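Local atomic coordinates of tyrosine--tRNA ligase (Archaeoglobus fulgidus, PDB entry 2CYB), a protein that catalyses the ATP-dependent attachment of tyrosine to tRNA(Tyr), first activating the amino acid as Tyr-AMP and then transferring it to the acceptor end of the tRNA. Residues A[92-97]-A[102-107]. Sequence-based numbering, arbitrary orientation.
Sequences YNKKVF and LDESRA
K94 and E104 join by a salt bridge across the turn that leads from helix 83-99 into the edge strand 108-111 of the mixed Rossmann-fold sheet, a helix-to-strand connection of the class I synthetase catalytic domain. The bridge is very short, 2.5 Å from K94 NZ to E104 OE2, while the second carboxylate oxygen, OE1, stays 3.7 Å from K94 NZ, so the ammonium engages mainly one oxygen. The side chains cross at about a right angle. K94 starts with CG anti to its backbone N (chi1 -175°) and then bends at chi3 and chi4, swinging NZ to the loop; E104 runs out extended beyond CG. Long, flexible and charged, both residues suit this outer side of the turn, where E104 is exposed.

Where the helix gives way to the loop, L102 N donates to F97 O at 2.9 Å, tying the start of the loop to the last turn of the helix. Beyond it, the CB of D103 points away from the helix and its OD1 accepts from S105 N through the anti lone pair, an Asx turn. The backbone O of D103 receives both R106 N and A107 N.

A branched aliphatic side chain and an aromatic ring, neither with polar groups to satisfy, suit the buried inner side between helix 83-99, helix 47-61 and the sheet. L102 packs on V53, L56 and M57 of helix 47-61 and on V68 of strand 65-70; F97 lies against V53 and F109, its ring meeting that of Y39 at about 30° between planes. The F97 side chain lies about 9 Å from the bound tyrosine. Their side chains touch only lightly, F97 CB lying 4.4 Å from L102 CD1, whereas L102 CB sits 3.2 Å from F97 O.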
# COMPACT_ATOMS: atom_id res chain seq x y z
N TYR A 92 -2.46 16.76 -21.78
CA TYR A 92 -2.04 16.50 -23.15
C TYR A 92 -2.72 15.25 -23.67
O TYR A 92 -3.21 15.22 -24.80
CB TYR A 92 -0.53 16.33 -23.22
CG TYR A 92 -0.06 15.77 -24.54
CD1 TYR A 92 -0.30 16.45 -25.73
CD2 TYR A 92 0.61 14.55 -24.60
CE1 TYR A 92 0.10 15.93 -26.95
CE2 TYR A 92 1.02 14.02 -25.82
CZ TYR A 92 0.76 14.71 -26.99
OH TYR A 92 1.16 14.19 -28.20
N ASN A 93 -2.73 14.20 -22.84
CA ASN A 93 -3.37 12.94 -23.23
C ASN A 93 -4.85 13.11 -23.53
O ASN A 93 -5.36 12.50 -24.47
CB ASN A 93 -3.19 11.89 -22.13
CG ASN A 93 -1.79 11.30 -22.10
OD1 ASN A 93 -1.53 10.35 -21.36
ND2 ASN A 93 -0.88 11.84 -22.91
N LYS A 94 -5.55 13.91 -22.74
CA LYS A 94 -6.97 14.12 -22.97
C LYS A 94 -7.18 14.72 -24.36
O LYS A 94 -8.09 14.32 -25.08
CB LYS A 94 -7.57 15.04 -21.90
CG LYS A 94 -9.09 15.22 -21.99
CD LYS A 94 -9.64 15.61 -20.61
CE LYS A 94 -10.23 17.01 -20.57
NZ LYS A 94 -11.61 17.06 -21.12
N LYS A 95 -6.33 15.68 -24.72
CA LYS A 95 -6.42 16.32 -26.03
C LYS A 95 -6.25 15.30 -27.15
O LYS A 95 -7.00 15.31 -28.13
CB LYS A 95 -5.35 17.40 -26.16
CG LYS A 95 -5.52 18.57 -25.21
CD LYS A 95 -4.45 19.62 -25.46
CE LYS A 95 -4.66 20.83 -24.57
NZ LYS A 95 -3.65 21.90 -24.86
N VAL A 96 -5.26 14.43 -27.00
CA VAL A 96 -5.00 13.42 -28.02
C VAL A 96 -6.16 12.45 -28.16
O VAL A 96 -6.62 12.19 -29.27
CB VAL A 96 -3.71 12.63 -27.70
CG1 VAL A 96 -3.49 11.55 -28.75
CG2 VAL A 96 -2.53 13.57 -27.64
N PHE A 97 -6.63 11.90 -27.04
CA PHE A 97 -7.74 10.96 -27.08
C PHE A 97 -8.95 11.57 -27.78
O PHE A 97 -9.66 10.88 -28.52
CB PHE A 97 -8.11 10.49 -25.67
CG PHE A 97 -7.09 9.55 -25.06
CD1 PHE A 97 -6.64 8.44 -25.76
CD2 PHE A 97 -6.60 9.78 -23.78
CE1 PHE A 97 -5.71 7.57 -25.20
CE2 PHE A 97 -5.67 8.92 -23.21
CZ PHE A 97 -5.22 7.80 -23.92
N LEU A 102 -12.24 10.18 -29.59
CA LEU A 102 -12.97 10.10 -28.33
C LEU A 102 -13.37 11.49 -27.83
O LEU A 102 -12.94 11.92 -26.76
CB LEU A 102 -12.13 9.38 -27.26
CG LEU A 102 -12.04 7.86 -27.40
CD1 LEU A 102 -11.12 7.29 -26.32
CD2 LEU A 102 -13.43 7.25 -27.28
N ASP A 103 -14.18 12.18 -28.62
CA ASP A 103 -14.65 13.52 -28.27
C ASP A 103 -15.50 13.49 -27.00
O ASP A 103 -16.10 12.47 -26.67
CB ASP A 103 -15.44 14.13 -29.43
CG ASP A 103 -16.58 13.24 -29.89
OD1 ASP A 103 -17.54 13.05 -29.12
OD2 ASP A 103 -16.50 12.72 -31.02
N GLU A 104 -15.54 14.62 -26.31
CA GLU A 104 -16.28 14.72 -25.06
C GLU A 104 -17.80 14.54 -25.12
O GLU A 104 -18.48 14.69 -24.12
CB GLU A 104 -15.93 16.03 -24.36
CG GLU A 104 -14.48 16.06 -23.89
CD GLU A 104 -14.16 17.27 -23.05
OE1 GLU A 104 -14.05 18.38 -23.61
OE2 GLU A 104 -14.02 17.11 -21.82
N SER A 105 -18.32 14.23 -26.30
CA SER A 105 -19.75 14.01 -26.45
C SER A 105 -19.96 12.50 -26.51
O SER A 105 -21.08 12.01 -26.33
CB SER A 105 -20.28 14.66 -27.73
OG SER A 105 -19.81 13.98 -28.88
N ARG A 106 -18.88 11.77 -26.75
CA ARG A 106 -18.92 10.31 -26.83
C ARG A 106 -18.24 9.64 -25.64
O ARG A 106 -18.48 8.46 -25.36
CB ARG A 106 -18.26 9.83 -28.12
CG ARG A 106 -18.98 10.25 -29.40
CD ARG A 106 -18.35 9.59 -30.63
NE ARG A 106 -19.06 9.89 -31.87
CZ ARG A 106 -20.33 9.57 -32.12
NH1 ARG A 106 -21.05 8.93 -31.21
NH2 ARG A 106 -20.88 9.88 -33.28
N ALA A 107 -17.40 10.38 -24.93
CA ALA A 107 -16.68 9.82 -23.78
C ALA A 107 -16.49 10.83 -22.65
O ALA A 107 -16.31 12.02 -22.88
CB ALA A 107 -15.33 9.29 -24.24